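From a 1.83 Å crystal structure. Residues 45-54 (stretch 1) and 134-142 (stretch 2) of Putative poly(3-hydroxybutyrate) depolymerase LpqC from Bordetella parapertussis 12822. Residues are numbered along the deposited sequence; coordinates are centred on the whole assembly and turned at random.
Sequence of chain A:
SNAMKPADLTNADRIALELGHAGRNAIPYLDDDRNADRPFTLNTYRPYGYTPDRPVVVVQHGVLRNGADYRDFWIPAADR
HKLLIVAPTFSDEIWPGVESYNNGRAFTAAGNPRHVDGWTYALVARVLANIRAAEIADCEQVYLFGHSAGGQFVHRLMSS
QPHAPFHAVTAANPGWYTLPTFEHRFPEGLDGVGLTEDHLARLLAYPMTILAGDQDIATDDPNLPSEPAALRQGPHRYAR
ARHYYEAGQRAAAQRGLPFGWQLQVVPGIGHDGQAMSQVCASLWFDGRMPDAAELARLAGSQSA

Stretch 1, residues 45-54: YRPYGYTPDR
Stretch 2, residues 134-142: AEIADCEQV

Two largely irregular segments pack here, burying 371 Å² in all, with Pro52 and Ala137 in register (CA to CA 3.9 Å). Stretch 1 leaves its strand at Arg46, makes a type II turn from Pro47 to Tyr50, in which Gly49 supplies the positive phi (91°), and then a type I turn from Thr51 to Arg54, closed by Arg54 N to Thr51 O (3.0 Å); inside it the p side chain of Thr51 donates from OG1 to Asp53 OD1 (2.6 Å).

Stretch 2 comes out of a helix through a Schellman motif, and Glu135 leaves it at phi/psi 66/26; its m side chain leads away from the contact. Ile136 (-79/-40) is buried, a site that suits its apolar side chain. Its CB points away, yet its m,m side chain places CD1 4.1 Å from NH2 of Arg46, at the edge of the guanidinium. Arg46, extended with chi1 to chi3 all t, reaches along its own stretch to Tyr50, where NH1 to Tyr50 O (3.1 Å) is a weak hydrogen bond. Water 1 accepts from Arg46 NH2 and donates to Ile136 O, both at 2.8 Å. That carbonyl also receives a CA-H...O contact from Pro52 CA (3.5 Å).

Ala137 is extended (-149/146). Its small methyl fits beside the edge of the Tyr50 ring, CB lying 3.3 Å from Tyr50 OH; the t rotamer of Tyr50 carries this hydroxyl to Arg54 O, to which it donates at 2.8 Å.

The direct hydrogen bond between the stretches follows: Asp138 N donates to Pro52 O at 2.9 Å, nearly straight at 172°. Proline lacks an amide proton, but its carbonyl can accept, and water 2 also lies 2.7 Å from Pro52 O. The Asp138 side chain is p and partly exposed, as suits a carboxylate; its CB points sideways but its end comes nearer, with OD1 3.7 Å from Asp53 CA. Cys139 turns the chain with positive phi (58°), and its N donates to water 2 (3.2 Å). Farther on, the long side chain of Gln141 stretches back, bringing NE2 within 2.9 Å of Asp53 O, although the angle is too poor for a hydrogen bond.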

# COMPACT_ATOMS: atom_id res chain seq x y z
N TYR A 45 12.22 -9.96 3.33
CA TYR A 45 13.67 -9.82 3.53
C TYR A 45 13.95 -9.45 4.96
O TYR A 45 13.37 -8.49 5.51
CB TYR A 45 14.27 -8.77 2.60
CG TYR A 45 15.74 -8.62 2.80
CD1 TYR A 45 16.62 -9.60 2.33
CD2 TYR A 45 16.27 -7.48 3.42
CE1 TYR A 45 18.03 -9.47 2.52
CE2 TYR A 45 17.67 -7.33 3.62
CZ TYR A 45 18.53 -8.32 3.19
OH TYR A 45 19.89 -8.15 3.37
N ARG A 46 14.86 -10.19 5.56
CA ARG A 46 15.32 -9.86 6.88
C ARG A 46 16.83 -9.60 6.85
O ARG A 46 17.60 -10.46 6.44
CB ARG A 46 15.03 -11.01 7.87
CG ARG A 46 15.60 -10.74 9.23
CD ARG A 46 15.19 -11.83 10.20
NE ARG A 46 15.82 -11.55 11.48
CZ ARG A 46 15.25 -11.79 12.64
NH1 ARG A 46 15.88 -11.46 13.75
NH2 ARG A 46 14.03 -12.35 12.68
N PRO A 47 17.25 -8.37 7.22
CA PRO A 47 18.71 -8.06 7.20
C PRO A 47 19.44 -8.71 8.36
O PRO A 47 18.83 -8.99 9.40
CB PRO A 47 18.78 -6.54 7.40
CG PRO A 47 17.50 -6.19 8.06
CD PRO A 47 16.43 -7.24 7.65
N TYR A 48 20.75 -8.88 8.23
CA TYR A 48 21.52 -9.21 9.43
C TYR A 48 21.38 -8.05 10.41
O TYR A 48 21.32 -6.90 10.02
CB TYR A 48 22.98 -9.43 9.10
CG TYR A 48 23.17 -10.67 8.28
CD1 TYR A 48 23.04 -11.92 8.87
CD2 TYR A 48 23.52 -10.59 6.95
CE1 TYR A 48 23.23 -13.10 8.14
CE2 TYR A 48 23.72 -11.77 6.20
CZ TYR A 48 23.57 -13.01 6.82
OH TYR A 48 23.74 -14.15 6.09
N GLY A 49 21.22 -8.38 11.68
CA GLY A 49 21.16 -7.37 12.68
C GLY A 49 19.75 -6.89 12.95
O GLY A 49 19.58 -5.99 13.77
N TYR A 50 18.75 -7.48 12.27
CA TYR A 50 17.36 -7.21 12.59
C TYR A 50 17.06 -7.68 14.02
O TYR A 50 17.39 -8.79 14.40
CB TYR A 50 16.39 -7.86 11.59
CG TYR A 50 14.99 -7.38 11.88
CD1 TYR A 50 14.08 -8.21 12.55
CD2 TYR A 50 14.63 -6.07 11.60
CE1 TYR A 50 12.81 -7.74 12.90
CE2 TYR A 50 13.36 -5.58 11.95
CZ TYR A 50 12.47 -6.43 12.60
OH TYR A 50 11.22 -5.97 12.96
N THR A 51 16.45 -6.82 14.82
CA THR A 51 15.97 -7.20 16.15
C THR A 51 14.47 -6.80 16.19
O THR A 51 14.04 -5.94 15.40
CB THR A 51 16.82 -6.54 17.26
OG1 THR A 51 16.71 -5.12 17.17
CG2 THR A 51 18.30 -6.85 17.07
N PRO A 52 13.67 -7.45 17.06
CA PRO A 52 12.20 -7.25 17.02
C PRO A 52 11.69 -5.83 17.29
O PRO A 52 10.55 -5.52 16.97
CB PRO A 52 11.66 -8.20 18.11
CG PRO A 52 12.77 -9.11 18.45
CD PRO A 52 14.09 -8.44 18.07
N ASP A 53 12.52 -4.95 17.83
CA ASP A 53 12.10 -3.56 18.07
C ASP A 53 12.19 -2.68 16.83
O ASP A 53 11.71 -1.53 16.83
CB ASP A 53 13.00 -2.94 19.14
CG ASP A 53 14.48 -3.15 18.85
OD1 ASP A 53 14.96 -4.29 18.91
OD2 ASP A 53 15.16 -2.16 18.57
N ARG A 54 12.79 -3.20 15.77
CA ARG A 54 13.05 -2.37 14.59
C ARG A 54 11.85 -2.34 13.67
O ARG A 54 11.01 -3.24 13.71
CB ARG A 54 14.31 -2.87 13.85
CG ARG A 54 15.56 -2.97 14.75
CD ARG A 54 16.45 -1.78 14.66
NE ARG A 54 15.79 -0.60 14.15
CZ ARG A 54 16.41 0.49 13.70
NH1 ARG A 54 15.69 1.51 13.23
NH2 ARG A 54 17.76 0.55 13.70
N ALA A 134 4.39 -14.49 16.37
CA ALA A 134 5.60 -15.30 16.13
C ALA A 134 6.78 -14.76 16.93
O ALA A 134 7.82 -15.42 17.02
CB ALA A 134 5.94 -15.25 14.62
N GLU A 135 6.62 -13.55 17.49
CA GLU A 135 7.67 -12.83 18.26
C GLU A 135 8.83 -12.45 17.33
O GLU A 135 9.98 -12.33 17.77
CB GLU A 135 8.18 -13.62 19.49
CG GLU A 135 7.15 -13.78 20.64
CD GLU A 135 7.76 -14.46 21.87
OE1 GLU A 135 8.06 -15.70 21.84
OE2 GLU A 135 7.95 -13.78 22.90
N ILE A 136 8.52 -12.31 16.04
CA ILE A 136 9.53 -11.92 15.05
C ILE A 136 9.75 -10.40 15.16
O ILE A 136 10.88 -9.89 15.06
CB ILE A 136 9.12 -12.38 13.62
CG1 ILE A 136 9.23 -13.91 13.49
CG2 ILE A 136 9.95 -11.66 12.55
CD1 ILE A 136 10.65 -14.50 13.70
N ALA A 137 8.66 -9.66 15.34
CA ALA A 137 8.74 -8.22 15.44
C ALA A 137 7.65 -7.74 16.34
O ALA A 137 6.55 -8.32 16.34
CB ALA A 137 8.60 -7.57 14.03
N ASP A 138 7.90 -6.68 17.12
CA ASP A 138 6.78 -6.23 17.94
C ASP A 138 5.74 -5.39 17.20
O ASP A 138 4.65 -5.20 17.73
CB ASP A 138 7.17 -5.65 19.28
CG ASP A 138 8.21 -4.62 19.17
OD1 ASP A 138 9.14 -4.63 20.04
OD2 ASP A 138 8.09 -3.80 18.21
N CYS A 139 6.05 -4.96 15.98
CA CYS A 139 5.08 -4.26 15.11
C CYS A 139 4.51 -2.98 15.76
O CYS A 139 3.35 -2.63 15.55
CB CYS A 139 3.98 -5.21 14.64
SG CYS A 139 4.60 -6.54 13.61
N GLU A 140 5.34 -2.30 16.54
CA GLU A 140 5.04 -1.00 17.09
C GLU A 140 5.14 0.03 16.00
O GLU A 140 4.33 0.93 15.94
CB GLU A 140 6.09 -0.61 18.15
CG GLU A 140 5.54 0.16 19.35
CD GLU A 140 4.92 -0.78 20.38
OE1 GLU A 140 4.86 -2.00 20.09
OE2 GLU A 140 4.50 -0.31 21.48
N GLN A 141 6.17 -0.05 15.16
CA GLN A 141 6.28 0.89 14.04
C GLN A 141 6.21 0.16 12.71
O GLN A 141 7.21 -0.38 12.24
CB GLN A 141 7.56 1.75 14.11
CG GLN A 141 8.18 1.97 15.50
CD GLN A 141 9.72 1.95 15.43
OE1 GLN A 141 10.35 2.97 15.10
NE2 GLN A 141 10.34 0.77 15.70
N VAL A 142 5.04 0.15 12.10
CA VAL A 142 4.88 -0.52 10.86
C VAL A 142 4.65 0.55 9.80
O VAL A 142 3.84 1.44 9.98
CB VAL A 142 3.66 -1.48 10.90
CG1 VAL A 142 3.42 -2.07 9.53
CG2 VAL A 142 3.81 -2.57 11.97
O HOH W 1 13.13 -11.63 15.23
O HOH W 2 8.99 -4.10 15.23